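Local coordinates for protein kirola (Actinidia deliciosa, PDB 4IGX) that is a kiwifruit allergen of the major latex protein family and, as in its Bet v 1-like relatives, probably binds small hydrophobic ligands in an internal cavity, at residues Thr68-Val73 against Lys86-Asp91; Ser82-Ile87 against Thr98-Val103. One frame throughout, in Å; residues are numbered along the deposited sequence.

Contact 1: residues Thr68-Val73 against Lys86-Asp91; sequences TAKDIV and KIVEGD
Thr68 is held by Asp91 in a two-way exchange: its backbone N gives a nearly straight bond to Asp91 OD2 (2.8 Å, 169°), while its carbonyl O accepts the more bent bond from Asp91 N. Ala69 pairs with Gly90, and the positive phi of that glycine, together with the closeness of Thr68 O, leaves no room for a side chain there. At Lys70 the regular ladder slips by one residue. Lys70 N donates to Glu89 O, and Lys70 O takes Val88 N at 2.7 Å with only a weak second bond from Glu89 N. With CG anti to the backbone N (chi1 -178°) and the chain extended beyond it, Lys70 runs alongside Glu89 on the outer face and ends in a weak salt bridge, NZ to OE2 3.4 Å. Asp71 lies beside Ile87 on the inward face, its OD1 against the aliphatic CG1 at 3.4 Å; this buried oxygen has no polar partner in the model, whereas OD2 hydrogen-bonds an unidentified molecule, probably from the crystallisation liquor. Ile72 and Lys86 exchange a pair of backbone bonds, and Ile72 CD1 meets Val88 CG1 at 3.6 Å, the two side chains crossing at about a right angle. Val88 and Glu89 together facing Lys70 make a classic beta bulge, at the open end of the hairpin of strands 65-77 and 82-88 in the Bet v 1 fold.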
loop_
_atom_site.group_PDB
_atom_site.type_symbol
_atom_site.label_atom_id
_atom_site.label_comp_id
_atom_site.label_asym_id
_atom_site.label_seq_id
_atom_site.Cartn_x
_atom_site.Cartn_y
_atom_site.Cartn_z
ATOM N N THR A 68 11.663 5.940 3.212
ATOM C CA THR A 68 10.768 6.797 2.450
ATOM C C THR A 68 10.483 6.180 1.096
ATOM O O THR A 68 11.298 5.463 0.571
ATOM C CB THR A 68 11.351 8.184 2.216
ATOM O OG1 THR A 68 12.498 8.081 1.354
ATOM C CG2 THR A 68 11.742 8.827 3.534
ATOM N N ALA A 69 9.292 6.470 0.581
ATOM C CA ALA A 69 8.871 6.151 -0.791
ATOM C C ALA A 69 8.020 7.305 -1.349
ATOM O O ALA A 69 7.172 7.854 -0.651
ATOM C CB ALA A 69 8.065 4.867 -0.824
ATOM N N LYS A 70 8.250 7.666 -2.601
ATOM C CA LYS A 70 7.411 8.636 -3.276
ATOM C C LYS A 70 6.643 7.873 -4.341
ATOM O O LYS A 70 7.232 7.162 -5.158
ATOM C CB LYS A 70 8.245 9.739 -3.890
ATOM C CG LYS A 70 7.473 10.834 -4.575
ATOM C CD LYS A 70 8.437 11.984 -4.865
ATOM C CE LYS A 70 8.005 12.875 -5.979
ATOM N NZ LYS A 70 9.106 13.855 -6.316
ATOM N N ASP A 71 5.327 8.037 -4.305
ATOM C CA ASP A 71 4.406 7.191 -5.060
ATOM C C ASP A 71 3.559 8.065 -5.977
ATOM O O ASP A 71 3.160 9.155 -5.583
ATOM C CB ASP A 71 3.435 6.443 -4.115
ATOM C CG ASP A 71 4.068 5.247 -3.402
ATOM O OD1 ASP A 71 5.315 5.170 -3.274
ATOM O OD2 ASP A 71 3.288 4.362 -2.936
ATOM N N ILE A 72 3.281 7.579 -7.178
ATOM C CA ILE A 72 2.262 8.165 -8.028
ATOM C C ILE A 72 1.033 7.249 -7.936
ATOM O O ILE A 72 1.170 6.028 -7.956
ATOM C CB ILE A 72 2.822 8.328 -9.455
ATOM C CG1 ILE A 72 4.163 9.056 -9.352
ATOM C CG2 ILE A 72 1.866 9.096 -10.337
ATOM C CD1 ILE A 72 4.831 9.509 -10.705
ATOM N N VAL A 73 -0.154 7.816 -7.717
ATOM C CA VAL A 73 -1.392 7.024 -7.805
ATOM C C VAL A 73 -1.721 6.799 -9.282
ATOM O O VAL A 73 -2.057 7.750 -10.000
ATOM C CB VAL A 73 -2.570 7.697 -7.128
ATOM C CG1 VAL A 73 -3.875 6.839 -7.303
ATOM C CG2 VAL A 73 -2.243 7.946 -5.641
ATOM N N LYS A 86 2.454 3.506 -7.853
ATOM C CA LYS A 86 3.751 3.209 -8.416
ATOM C C LYS A 86 4.830 3.947 -7.640
ATOM O O LYS A 86 4.745 5.148 -7.491
ATOM C CB LYS A 86 3.805 3.657 -9.866
ATOM C CG LYS A 86 5.174 3.543 -10.529
ATOM C CD LYS A 86 5.053 3.940 -11.961
ATOM C CE LYS A 86 6.367 4.134 -12.603
ATOM N NZ LYS A 86 6.115 4.500 -14.030
ATOM N N ILE A 87 5.869 3.241 -7.209
ATOM C CA ILE A 87 6.920 3.862 -6.420
ATOM C C ILE A 87 7.937 4.463 -7.373
ATOM O O ILE A 87 8.484 3.773 -8.205
ATOM C CB ILE A 87 7.642 2.855 -5.497
ATOM C CG1 ILE A 87 6.709 2.304 -4.394
ATOM C CG2 ILE A 87 8.772 3.552 -4.799
ATOM C CD1 ILE A 87 5.712 1.338 -4.811
ATOM N N VAL A 88 8.178 5.758 -7.262
ATOM C CA VAL A 88 9.151 6.414 -8.140
ATOM C C VAL A 88 10.431 6.754 -7.427
ATOM O O VAL A 88 11.461 6.814 -8.050
ATOM C CB VAL A 88 8.569 7.662 -8.864
ATOM C CG1 VAL A 88 7.404 7.231 -9.747
ATOM C CG2 VAL A 88 8.150 8.783 -7.874
ATOM N N GLU A 89 10.402 6.942 -6.124
ATOM C CA GLU A 89 11.623 7.300 -5.407
ATOM C C GLU A 89 11.651 6.679 -4.062
ATOM O O GLU A 89 10.591 6.468 -3.444
ATOM C CB GLU A 89 11.683 8.802 -5.157
ATOM C CG GLU A 89 12.455 9.587 -6.166
ATOM C CD GLU A 89 12.329 11.071 -5.907
ATOM O OE1 GLU A 89 12.724 11.522 -4.812
ATOM O OE2 GLU A 89 11.807 11.784 -6.792
ATOM N N GLY A 90 12.866 6.445 -3.575
ATOM C CA GLY A 90 13.054 6.017 -2.217
ATOM C C GLY A 90 13.737 4.691 -2.080
ATOM O O GLY A 90 14.179 4.087 -3.039
ATOM N N ASP A 91 13.802 4.237 -0.846
ATOM C CA ASP A 91 14.575 3.062 -0.471
ATOM C C ASP A 91 14.342 1.831 -1.359
ATOM O O ASP A 91 15.287 1.176 -1.759
ATOM C CB ASP A 91 14.311 2.761 1.001
ATOM C CG ASP A 91 14.821 3.882 1.906
ATOM O OD1 ASP A 91 16.003 3.804 2.323
ATOM O OD2 ASP A 91 14.082 4.860 2.165
#

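Contact 2: residues Ser82-Ile87 against Thr98-Val103; sequences SVTFKI and TFIIIV
Ile87 and Ile101 meet at their ends on the inward face, the two CD1 methyls 3.6 Å apart and the side chains set obliquely. The same Ile87 methyl also approaches Phe99, reaching CD2 of the ring at 3.9 Å and lying still closer to the Phe99 carbonyl O. Further along this face Phe85 turns a ring edge toward strand 98-103: CE2 meets Val103 CG2 at 4.1 Å, near the ring plane, and Ile101 O lies at the same edge. Phe85 CG sits beside its backbone N (chi1 -59°), which carries the ring back along its own strand toward Val103. On the other face Thr84 and Ile102 run side by side, with Thr84 OG1 against CG1 of Ile102, while the Thr84 methyl CG2 crosses to CG2 of Ile100 at 3.6 Å. Ile100 brings its CD1 against the flank of the Lys86 chain, equally close to CB and CG at 3.5 Å. Five backbone bonds fix the register, from the reciprocal pair of Val83 and Val103 to the almost linear Ile87 N to Phe99 O (3.0 Å, 178°). Beyond it a water continues the ladder, donating to Ile87 O and accepting from Phe99 N. Trp116 and Phe118 of the next strand extend the inward apolar layer. The pair is an antiparallel beta hairpin, apolar inside and mixed outside, in the curved Bet v 1 sheet.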
loop_
_atom_site.group_PDB
_atom_site.type_symbol
_atom_site.label_atom_id
_atom_site.label_comp_id
_atom_site.label_asym_id
_atom_site.label_seq_id
_atom_site.Cartn_x
_atom_site.Cartn_y
_atom_site.Cartn_z
ATOM N N SER A 82 -10.202 -1.120 -6.030
ATOM C CA SER A 82 -8.769 -1.271 -6.201
ATOM C C SER A 82 -8.088 0.096 -6.311
ATOM O O SER A 82 -8.642 1.024 -6.885
ATOM C CB SER A 82 -8.542 -2.114 -7.460
ATOM O OG SER A 82 -7.204 -2.074 -7.912
ATOM N N VAL A 83 -6.887 0.211 -5.744
ATOM C CA VAL A 83 -6.005 1.362 -5.973
ATOM C C VAL A 83 -4.591 0.881 -6.286
ATOM O O VAL A 83 -4.113 -0.059 -5.678
ATOM C CB VAL A 83 -5.939 2.324 -4.740
ATOM C CG1 VAL A 83 -5.119 3.621 -5.099
ATOM C CG2 VAL A 83 -7.317 2.687 -4.245
ATOM N N THR A 84 -3.932 1.559 -7.217
ATOM C CA THR A 84 -2.615 1.214 -7.718
ATOM C C THR A 84 -1.633 2.388 -7.521
ATOM O O THR A 84 -1.853 3.491 -8.020
ATOM C CB THR A 84 -2.671 0.886 -9.227
ATOM O OG1 THR A 84 -3.634 -0.144 -9.447
ATOM C CG2 THR A 84 -1.343 0.421 -9.732
ATOM N N PHE A 85 -0.572 2.110 -6.779
ATOM C CA PHE A 85 0.498 3.017 -6.484
ATOM C C PHE A 85 1.753 2.569 -7.210
ATOM O O PHE A 85 2.097 1.380 -7.152
ATOM C CB PHE A 85 0.820 2.949 -4.996
ATOM C CG PHE A 85 -0.324 3.294 -4.131
ATOM C CD1 PHE A 85 -0.608 4.616 -3.858
ATOM C CD2 PHE A 85 -1.141 2.297 -3.603
ATOM C CE1 PHE A 85 -1.665 4.934 -3.052
ATOM C CE2 PHE A 85 -2.216 2.619 -2.813
ATOM C CZ PHE A 85 -2.467 3.943 -2.532
ATOM N N LYS A 86 2.454 3.506 -7.853
ATOM C CA LYS A 86 3.751 3.209 -8.416
ATOM C C LYS A 86 4.830 3.947 -7.640
ATOM O O LYS A 86 4.745 5.148 -7.491
ATOM C CB LYS A 86 3.805 3.657 -9.866
ATOM C CG LYS A 86 5.174 3.543 -10.529
ATOM C CD LYS A 86 5.053 3.940 -11.961
ATOM C CE LYS A 86 6.367 4.134 -12.603
ATOM N NZ LYS A 86 6.115 4.500 -14.030
ATOM N N ILE A 87 5.869 3.241 -7.209
ATOM C CA ILE A 87 6.920 3.862 -6.420
ATOM C C ILE A 87 7.937 4.463 -7.373
ATOM O O ILE A 87 8.484 3.773 -8.205
ATOM C CB ILE A 87 7.642 2.855 -5.497
ATOM C CG1 ILE A 87 6.709 2.304 -4.394
ATOM C CG2 ILE A 87 8.772 3.552 -4.799
ATOM C CD1 ILE A 87 5.712 1.338 -4.811
ATOM N N THR A 98 11.519 -1.131 -10.965
ATOM C CA THR A 98 10.104 -0.846 -11.030
ATOM C C THR A 98 9.458 -1.528 -9.859
ATOM O O THR A 98 9.863 -2.653 -9.505
ATOM C CB THR A 98 9.512 -1.488 -12.270
ATOM O OG1 THR A 98 10.160 -0.932 -13.417
ATOM C CG2 THR A 98 7.995 -1.265 -12.347
ATOM N N PHE A 99 8.472 -0.860 -9.268
ATOM C CA PHE A 99 7.698 -1.427 -8.163
ATOM C C PHE A 99 6.284 -0.853 -8.128
ATOM O O PHE A 99 6.106 0.339 -7.922
ATOM C CB PHE A 99 8.371 -1.209 -6.797
ATOM C CG PHE A 99 8.064 -2.300 -5.804
ATOM C CD1 PHE A 99 9.020 -3.244 -5.464
ATOM C CD2 PHE A 99 6.794 -2.421 -5.239
ATOM C CE1 PHE A 99 8.726 -4.257 -4.558
ATOM C CE2 PHE A 99 6.507 -3.444 -4.337
ATOM C CZ PHE A 99 7.467 -4.353 -4.004
ATOM N N ILE A 100 5.301 -1.732 -8.309
ATOM C CA ILE A 100 3.869 -1.368 -8.343
ATOM C C ILE A 100 3.105 -2.074 -7.237
ATOM O O ILE A 100 3.203 -3.272 -7.108
ATOM C CB ILE A 100 3.235 -1.784 -9.677
ATOM C CG1 ILE A 100 3.958 -1.100 -10.853
ATOM C CG2 ILE A 100 1.730 -1.526 -9.681
ATOM C CD1 ILE A 100 3.695 0.376 -10.933
ATOM N N ILE A 101 2.335 -1.329 -6.466
ATOM C CA ILE A 101 1.559 -1.891 -5.379
ATOM C C ILE A 101 0.112 -1.651 -5.703
ATOM O O ILE A 101 -0.317 -0.507 -5.959
ATOM C CB ILE A 101 1.889 -1.282 -3.996
ATOM C CG1 ILE A 101 3.378 -1.454 -3.693
ATOM C CG2 ILE A 101 1.020 -1.952 -2.915
ATOM C CD1 ILE A 101 3.855 -0.750 -2.485
ATOM N N ILE A 102 -0.633 -2.742 -5.748
ATOM C CA ILE A 102 -2.066 -2.673 -5.944
ATOM C C ILE A 102 -2.700 -3.186 -4.663
ATOM O O ILE A 102 -2.276 -4.223 -4.139
ATOM C CB ILE A 102 -2.477 -3.558 -7.133
ATOM C CG1 ILE A 102 -1.689 -3.133 -8.375
ATOM C CG2 ILE A 102 -3.991 -3.519 -7.378
ATOM C CD1 ILE A 102 -1.824 -4.112 -9.499
ATOM N N VAL A 103 -3.684 -2.453 -4.139
ATOM C CA VAL A 103 -4.485 -2.917 -2.993
ATOM C C VAL A 103 -5.893 -3.111 -3.476
ATOM O O VAL A 103 -6.400 -2.239 -4.164
ATOM C CB VAL A 103 -4.516 -1.856 -1.877
ATOM C CG1 VAL A 103 -5.048 -2.438 -0.602
ATOM C CG2 VAL A 103 -3.103 -1.257 -1.669
HETATM O O HOH W 1 8.241 2.012 -10.395
#

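Overall arrangement
From the N terminus, strand 65-77 comes first, and contact 1 joins it to strand 82-88, closing a loop of 12 residues between its segments. The chain then turns a corner at Glu89 and returns as strand 96-106, which contact 2 joins to the other edge of strand 82-88, with 10 residues between its segments. The two closures overlap in sequence, sharing Lys86 and Ile87, so neither encloses the other. Strand 82-88 is the common middle strand of a three-stranded meander, a worked example of successive hairpins sharing a strand, and the two contacts, with centres about 9 Å apart, also touch where Asp71 and Val73 pack against Phe85.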